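Local structure of ribosomal RNA small subunit methyltransferase E (Neisseria gonorrhoeae, 5VM8) at residues T173-S178 and G193-M198; A182-D187 and A220-K225. The protein probably methylates N3 of a uridine in 16S ribosomal RNA, using S-adenosyl methionine as the methyl donor. One frame throughout, in Å; residues are numbered along the deposited sequence.

Contact 1: residues T173-S178 and G193-M198; sequences TKLIMS and GAIVFM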
ATOM      1  N   THR A 173       5.341  -8.238  15.497  1.00 54.69           N
ATOM      2  CA  THR A 173       5.616  -7.007  16.223  1.00 48.22           C
ATOM      3  C   THR A 173       4.430  -6.080  16.027  1.00 43.45           C
ATOM      4  O   THR A 173       4.089  -5.730  14.890  1.00 42.50           O
ATOM      5  CB  THR A 173       6.928  -6.377  15.728  1.00 50.97           C
ATOM      6  OG1 THR A 173       8.034  -7.174  16.193  1.00 56.32           O
ATOM      7  CG2 THR A 173       7.094  -4.940  16.251  1.00 43.72           C
ATOM      8  N   LYS A 174       3.776  -5.728  17.117  1.00 43.47           N
ATOM      9  CA  LYS A 174       2.463  -5.088  17.092  1.00 45.96           C
ATOM     10  C   LYS A 174       2.604  -3.704  17.708  1.00 46.83           C
ATOM     11  O   LYS A 174       2.879  -3.568  18.908  1.00 50.66           O
ATOM     12  CB  LYS A 174       1.434  -5.952  17.817  1.00 45.17           C
ATOM     13  CG  LYS A 174       1.425  -7.390  17.291  1.00 48.86           C
ATOM     14  CD  LYS A 174       0.278  -8.234  17.895  1.00 54.74           C
ATOM     15  CE  LYS A 174       0.662  -8.895  19.218  1.00 56.15           C
ATOM     16  NZ  LYS A 174       1.592 -10.038  19.031  1.00 57.70           N
ATOM     17  N   LEU A 175       2.435  -2.693  16.870  1.00 45.04           N
ATOM     18  CA  LEU A 175       2.745  -1.312  17.173  1.00 37.97           C
ATOM     19  C   LEU A 175       1.501  -0.463  16.962  1.00 46.49           C
ATOM     20  O   LEU A 175       0.788  -0.636  15.970  1.00 49.74           O
ATOM     21  CB  LEU A 175       3.887  -0.827  16.264  1.00 36.93           C
ATOM     22  CG  LEU A 175       5.164  -1.661  16.402  1.00 45.89           C
ATOM     23  CD1 LEU A 175       6.278  -1.083  15.549  1.00 49.62           C
ATOM     24  CD2 LEU A 175       5.635  -1.800  17.872  1.00 38.99           C
ATOM     25  N   ILE A 176       1.245   0.453  17.895  1.00 36.78           N
ATOM     26  CA  ILE A 176       0.207   1.456  17.743  1.00 36.31           C
ATOM     27  C   ILE A 176       0.826   2.823  17.995  1.00 45.55           C
ATOM     28  O   ILE A 176       1.572   3.002  18.970  1.00 47.74           O
ATOM     29  CB  ILE A 176      -1.001   1.184  18.673  1.00 37.13           C
ATOM     30  CG1 ILE A 176      -2.071   2.245  18.464  1.00 36.78           C
ATOM     31  CG2 ILE A 176      -0.583   1.102  20.138  1.00 38.58           C
ATOM     32  CD1 ILE A 176      -3.364   2.023  19.269  1.00 37.80           C
ATOM     33  N   MET A 177       0.577   3.766  17.081  1.00 47.02           N
ATOM     34  CA  MET A 177       1.022   5.146  17.271  1.00 47.45           C
ATOM     35  C   MET A 177       0.140   5.826  18.292  1.00 44.23           C
ATOM     36  O   MET A 177      -1.045   6.067  18.053  1.00 45.14           O
ATOM     37  CB  MET A 177       1.010   5.943  15.974  1.00 52.34           C
ATOM     38  CG  MET A 177       2.037   5.492  14.986  1.00 60.92           C
ATOM     39  SD  MET A 177       2.782   6.882  14.102  1.00 63.82           S
ATOM     40  CE  MET A 177       3.219   7.967  15.460  1.00 69.36           C
ATOM     41  N   SER A 178       0.726   6.140  19.425  1.00 32.67           N
ATOM     42  CA  SER A 178      -0.026   6.729  20.502  1.00 36.53           C
ATOM     43  C   SER A 178       0.982   7.281  21.465  1.00 44.91           C
ATOM     44  O   SER A 178       2.089   6.756  21.560  1.00 44.77           O
ATOM     45  CB  SER A 178      -0.910   5.682  21.207  1.00 40.42           C
ATOM     46  OG  SER A 178      -1.459   6.215  22.390  1.00 46.12           O
ATOM     47  N   GLY A 193      10.288 -10.729  12.944  1.00 78.28           N
ATOM     48  CA  GLY A 193       9.560 -11.049  11.733  1.00 78.34           C
ATOM     49  C   GLY A 193       8.723  -9.912  11.187  1.00 73.57           C
ATOM     50  O   GLY A 193       9.247  -8.844  10.859  1.00 74.65           O
ATOM     51  N   ALA A 194       7.416 -10.123  11.095  1.00 67.88           N
ATOM     52  CA  ALA A 194       6.566  -9.131  10.470  1.00 60.61           C
ATOM     53  C   ALA A 194       6.173  -8.052  11.478  1.00 56.15           C
ATOM     54  O   ALA A 194       6.171  -8.265  12.699  1.00 57.95           O
ATOM     55  CB  ALA A 194       5.333  -9.795   9.868  1.00 45.64           C
ATOM     56  N   ILE A 195       5.810  -6.890  10.939  1.00 51.33           N
ATOM     57  CA  ILE A 195       5.370  -5.729  11.702  1.00 50.48           C
ATOM     58  C   ILE A 195       3.927  -5.416  11.328  1.00 49.86           C
ATOM     59  O   ILE A 195       3.562  -5.421  10.147  1.00 44.85           O
ATOM     60  CB  ILE A 195       6.263  -4.501  11.438  1.00 50.63           C
ATOM     61  CG1 ILE A 195       7.697  -4.769  11.885  1.00 56.97           C
ATOM     62  CG2 ILE A 195       5.696  -3.246  12.120  1.00 42.43           C
ATOM     63  CD1 ILE A 195       8.687  -3.769  11.325  1.00 59.89           C
ATOM     64  N   VAL A 196       3.120  -5.127  12.345  1.00 46.69           N
ATOM     65  CA  VAL A 196       1.745  -4.689  12.184  1.00 39.62           C
ATOM     66  C   VAL A 196       1.668  -3.347  12.879  1.00 40.80           C
ATOM     67  O   VAL A 196       2.009  -3.222  14.063  1.00 40.46           O
ATOM     68  CB  VAL A 196       0.737  -5.694  12.763  1.00 49.50           C
ATOM     69  CG1 VAL A 196      -0.656  -5.112  12.733  1.00 46.54           C
ATOM     70  CG2 VAL A 196       0.779  -6.965  11.947  1.00 52.11           C
ATOM     71  N   PHE A 197       1.219  -2.347  12.142  1.00 35.17           N
ATOM     72  CA  PHE A 197       1.325  -0.974  12.568  1.00 40.09           C
ATOM     73  C   PHE A 197      -0.050  -0.336  12.466  1.00 41.81           C
ATOM     74  O   PHE A 197      -0.648  -0.352  11.388  1.00 44.84           O
ATOM     75  CB  PHE A 197       2.368  -0.342  11.627  1.00 38.48           C
ATOM     76  CG  PHE A 197       2.469   1.126  11.685  1.00 31.51           C
ATOM     77  CD1 PHE A 197       2.651   1.772  12.885  1.00 36.13           C
ATOM     78  CD2 PHE A 197       2.496   1.854  10.513  1.00 30.51           C
ATOM     79  CE1 PHE A 197       2.803   3.139  12.938  1.00 32.95           C
ATOM     80  CE2 PHE A 197       2.637   3.221  10.552  1.00 31.87           C
ATOM     81  CZ  PHE A 197       2.805   3.863  11.783  1.00 34.75           C
ATOM     82  N   MET A 198      -0.527   0.263  13.564  1.00 40.23           N
ATOM     83  CA  MET A 198      -1.906   0.740  13.663  1.00 37.26           C
ATOM     84  C   MET A 198      -1.948   2.255  13.786  1.00 40.03           C
ATOM     85  O   MET A 198      -1.272   2.837  14.643  1.00 42.27           O
ATOM     86  CB  MET A 198      -2.643   0.164  14.845  1.00 49.93           C
ATOM     87  CG  MET A 198      -2.938  -1.284  14.762  1.00 62.80           C
ATOM     88  SD  MET A 198      -4.462  -1.463  15.689  1.00 67.18           S
ATOM     89  CE  MET A 198      -5.351  -0.217  14.744  1.00 59.43           C
TER

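Contact 2: residues A182-D187 and A220-K225; sequences ACKLGD and AVTLGK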
ATOM      1  N   ALA A 182       3.878   4.629  26.123  1.00 56.33           N
ATOM      2  CA  ALA A 182       4.707   4.560  24.931  1.00 56.85           C
ATOM      3  C   ALA A 182       6.203   4.484  25.215  1.00 59.87           C
ATOM      4  O   ALA A 182       6.691   4.864  26.280  1.00 67.59           O
ATOM      5  CB  ALA A 182       4.459   5.779  24.045  1.00 53.71           C
ATOM      6  N   CYS A 183       6.918   4.023  24.191  1.00 51.16           N
ATOM      7  CA  CYS A 183       8.371   4.052  24.054  1.00 54.36           C
ATOM      8  C   CYS A 183       8.698   4.553  22.646  1.00 49.93           C
ATOM      9  O   CYS A 183       7.816   4.704  21.794  1.00 48.97           O
ATOM     10  CB  CYS A 183       9.003   2.669  24.294  1.00 45.35           C
ATOM     11  SG  CYS A 183       8.733   1.418  22.957  1.00 49.37           S
ATOM     12  N   LYS A 184       9.963   4.853  22.394  1.00 48.74           N
ATOM     13  CA  LYS A 184      10.254   5.249  21.034  1.00 46.85           C
ATOM     14  C   LYS A 184      10.264   4.008  20.157  1.00 52.30           C
ATOM     15  O   LYS A 184      10.470   2.884  20.625  1.00 49.75           O
ATOM     16  CB  LYS A 184      11.599   5.967  20.938  1.00 49.48           C
ATOM     17  CG  LYS A 184      11.700   7.207  21.807  1.00 52.99           C
ATOM     18  CD  LYS A 184      13.121   7.748  21.845  1.00 59.96           C
ATOM     19  CE  LYS A 184      13.347   8.733  20.731  1.00 59.07           C
ATOM     20  NZ  LYS A 184      12.146   9.581  20.631  1.00 60.24           N
ATOM     21  N   LEU A 185      10.052   4.234  18.865  1.00 56.58           N
ATOM     22  CA  LEU A 185      10.086   3.156  17.886  1.00 52.38           C
ATOM     23  C   LEU A 185      11.457   2.510  17.823  1.00 57.06           C
ATOM     24  O   LEU A 185      11.562   1.303  17.581  1.00 63.86           O
ATOM     25  CB  LEU A 185       9.694   3.710  16.518  1.00 48.87           C
ATOM     26  CG  LEU A 185       9.484   2.777  15.343  1.00 44.63           C
ATOM     27  CD1 LEU A 185       8.338   1.827  15.595  1.00 43.45           C
ATOM     28  CD2 LEU A 185       9.233   3.639  14.120  1.00 37.64           C
ATOM     29  N   GLY A 186      12.522   3.289  18.020  1.00 60.17           N
ATOM     30  CA  GLY A 186      13.845   2.691  18.029  1.00 61.94           C
ATOM     31  C   GLY A 186      14.103   1.864  19.272  1.00 68.89           C
ATOM     32  O   GLY A 186      14.796   0.841  19.211  1.00 75.89           O
ATOM     33  N   ASP A 187      13.510   2.255  20.398  1.00 70.01           N
ATOM     34  CA  ASP A 187      13.715   1.588  21.681  1.00 70.54           C
ATOM     35  C   ASP A 187      12.880   0.325  21.845  1.00 68.89           C
ATOM     36  O   ASP A 187      12.872  -0.231  22.943  1.00 72.98           O
ATOM     37  CB  ASP A 187      13.406   2.543  22.836  1.00 71.28           C
ATOM     38  CG  ASP A 187      14.323   3.741  22.862  1.00 79.51           C
ATOM     39  OD1 ASP A 187      15.480   3.627  22.417  1.00 83.97           O
ATOM     40  OD2 ASP A 187      13.889   4.806  23.341  1.00 83.70           O
ATOM     41  N   ALA A 220       2.721   0.762  22.232  1.00 43.40           N
ATOM     42  CA  ALA A 220       2.540   2.150  21.827  1.00 46.50           C
ATOM     43  C   ALA A 220       3.899   2.810  21.568  1.00 48.81           C
ATOM     44  O   ALA A 220       4.827   2.686  22.378  1.00 50.79           O
ATOM     45  CB  ALA A 220       1.746   2.905  22.891  1.00 39.19           C
ATOM     46  N   VAL A 221       4.012   3.502  20.433  1.00 46.24           N
ATOM     47  CA  VAL A 221       5.274   4.078  19.954  1.00 47.95           C
ATOM     48  C   VAL A 221       5.100   5.553  19.618  1.00 47.82           C
ATOM     49  O   VAL A 221       4.032   5.978  19.164  1.00 44.86           O
ATOM     50  CB  VAL A 221       5.827   3.356  18.704  1.00 39.47           C
ATOM     51  CG1 VAL A 221       6.315   1.949  19.046  1.00 37.89           C
ATOM     52  CG2 VAL A 221       4.768   3.327  17.627  1.00 29.33           C
ATOM     53  N   THR A 222       6.139   6.335  19.899  1.00 45.19           N
ATOM     54  CA  THR A 222       6.274   7.714  19.458  1.00 46.52           C
ATOM     55  C   THR A 222       7.524   7.839  18.594  1.00 42.31           C
ATOM     56  O   THR A 222       8.435   7.019  18.685  1.00 41.13           O
ATOM     57  CB  THR A 222       6.422   8.695  20.607  1.00 46.04           C
ATOM     58  OG1 THR A 222       7.666   8.433  21.252  1.00 48.08           O
ATOM     59  CG2 THR A 222       5.250   8.615  21.583  1.00 44.18           C
ATOM     60  N   LEU A 223       7.533   8.837  17.712  1.00 46.71           N
ATOM     61  CA  LEU A 223       8.721   9.208  16.945  1.00 47.31           C
ATOM     62  C   LEU A 223       9.038  10.672  17.174  1.00 60.48           C
ATOM     63  O   LEU A 223       8.350  11.540  16.634  1.00 77.81           O
ATOM     64  CB  LEU A 223       8.554   9.002  15.452  1.00 43.66           C
ATOM     65  CG  LEU A 223       7.393   8.359  14.794  1.00 43.58           C
ATOM     66  CD1 LEU A 223       6.972   9.264  13.670  1.00 45.03           C
ATOM     67  CD2 LEU A 223       7.958   7.054  14.273  1.00 40.92           C
ATOM     68  N   GLY A 224      10.090  10.962  17.900  1.00 58.93           N
ATOM     69  CA  GLY A 224      10.536  12.335  18.004  1.00 59.64           C
ATOM     70  C   GLY A 224       9.803  13.129  19.067  1.00 55.01           C
ATOM     71  O   GLY A 224       8.793  12.712  19.624  1.00 51.85           O
ATOM     72  N   LYS A 225      10.305  14.337  19.312  1.00 59.35           N
ATOM     73  CA  LYS A 225       9.846  15.072  20.474  1.00 58.34           C
ATOM     74  C   LYS A 225       8.459  15.673  20.307  1.00 58.44           C
ATOM     75  O   LYS A 225       7.794  15.903  21.320  1.00 62.18           O
ATOM     76  CB  LYS A 225      10.854  16.178  20.799  1.00 54.40           C
TER

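Contact 1: residues T173-S178 and G193-M198
Two adjacent parallel strands of the SPOUT methyltransferase sheet, 173-177 and 195-198, meet here, with T173, K174, L175 and I176 paired in turn to I195, V196, F197 and M198. Their axes diverge by only 18°, and five backbone hydrogen bonds join them. T173 brackets the start: its N donates to A194 O (2.9 Å), and its O accepts from V196 N (2.8 Å). L175 repeats the pattern with V196 O and M198 N, and M177 N closes the series on M198 O (3.2 Å).

The distinctive side-chain meeting is M177 against the rim of F197. M177 has CG anti to the carbonyl carbon (chi1 -68°), on the CE1 side of the ring, though the modelled closeness of CG to F197 CE1 is doubtful. SD lies in the ring plane at the edge, 5.0 Å from the ring centroid, a Met-aromatic contact. On the T173, L175 and I195 face, L175 CD1 reaches I195 CG2 at 4.1 Å; on the reverse face, I176 CG1 approaches M198 CB.

Helix 232-244 packs on F197 through P234, A237, I238 and M241. Strand 85-90 flanks 195-199, and strand 219-222 flanks 173-177, placing the pair in the sheet interior.

Contact 2: residues A182-D187 and A220-K225
C183 and T222 carry the backbone pairing between strand 182-184 and strand 220-222, the outermost pair at this end of the parallel methyltransferase sheet. C183 N donates to A220 O (3.1 Å), T222 N to C183 O (3.0 Å), and L185 N to T222 O (3.2 Å). The first two donors are tilted out of the carbonyl plane, in keeping with a strong 46° twist between the short axes.

Side chains sort to the two faces. On the K184 and T222 face, T222 has OG1 in the crowded position between backbone N and carbonyl carbon (chi1 66°), which leaves CG2 anti to the carbonyl carbon. That methyl meets A182 CB at 3.8 Å. The K184 chain bends at its last two torsions, and NZ comes to 3.7 Å from G224 N, a proximity without a bond; both residues touch a crystal neighbour, so the lattice may influence this chain.

Beyond the strand ends, L185 has CG anti to the backbone N, and its two methyls divide the work. CD1 crosses toward V221 CG1 (4.0 Å), while CD2 lies beside L223 CD2 (3.6 Å), the two leucines running side by side and pointing the same way. L223 holds a nearly eclipsed chi1 of -6°, and because it also touches a crystal neighbour, its conformation should be read with caution. Both leucines pack on helix 232-244, L185 against A240 and M241, L223 against A236 and A237. G224 follows with a positive phi, a backbone setting suited to glycine.

Main-chain amides and carbonyls thus supply the specific bonds, and the side chains add methyl-to-methyl contacts without a salt bridge. The chemistry implies an edge strand held by its backbone, with L185 and L223 packed on the helix, V221 facing L175 and I188, and a more polar K184 and T222 side.

Overall arrangement
Contacts 1 and 2 belong to one parallel sheet, in the order 195-199, 173-177, 219-222, 182-184, and their centres lie 12 Å apart. Strands 173-177 and 219-222 are the shared boundary: I176 O and V221 N are 2.9 Å apart, a probable hydrogen bond. L175 CD1 also meets L185 CD1 at 3.6 Å, linking the apolar sides of both contacts beneath helix 232-244. Along the chain the four segments alternate, so neighbours in sequence are not neighbours in the sheet. Separately, the protein carries a trefoil knot, and the SPOUT fold typically binds S-adenosyl methionine at its knot; contact 1 lies inside the sheet, contact 2 at its edge.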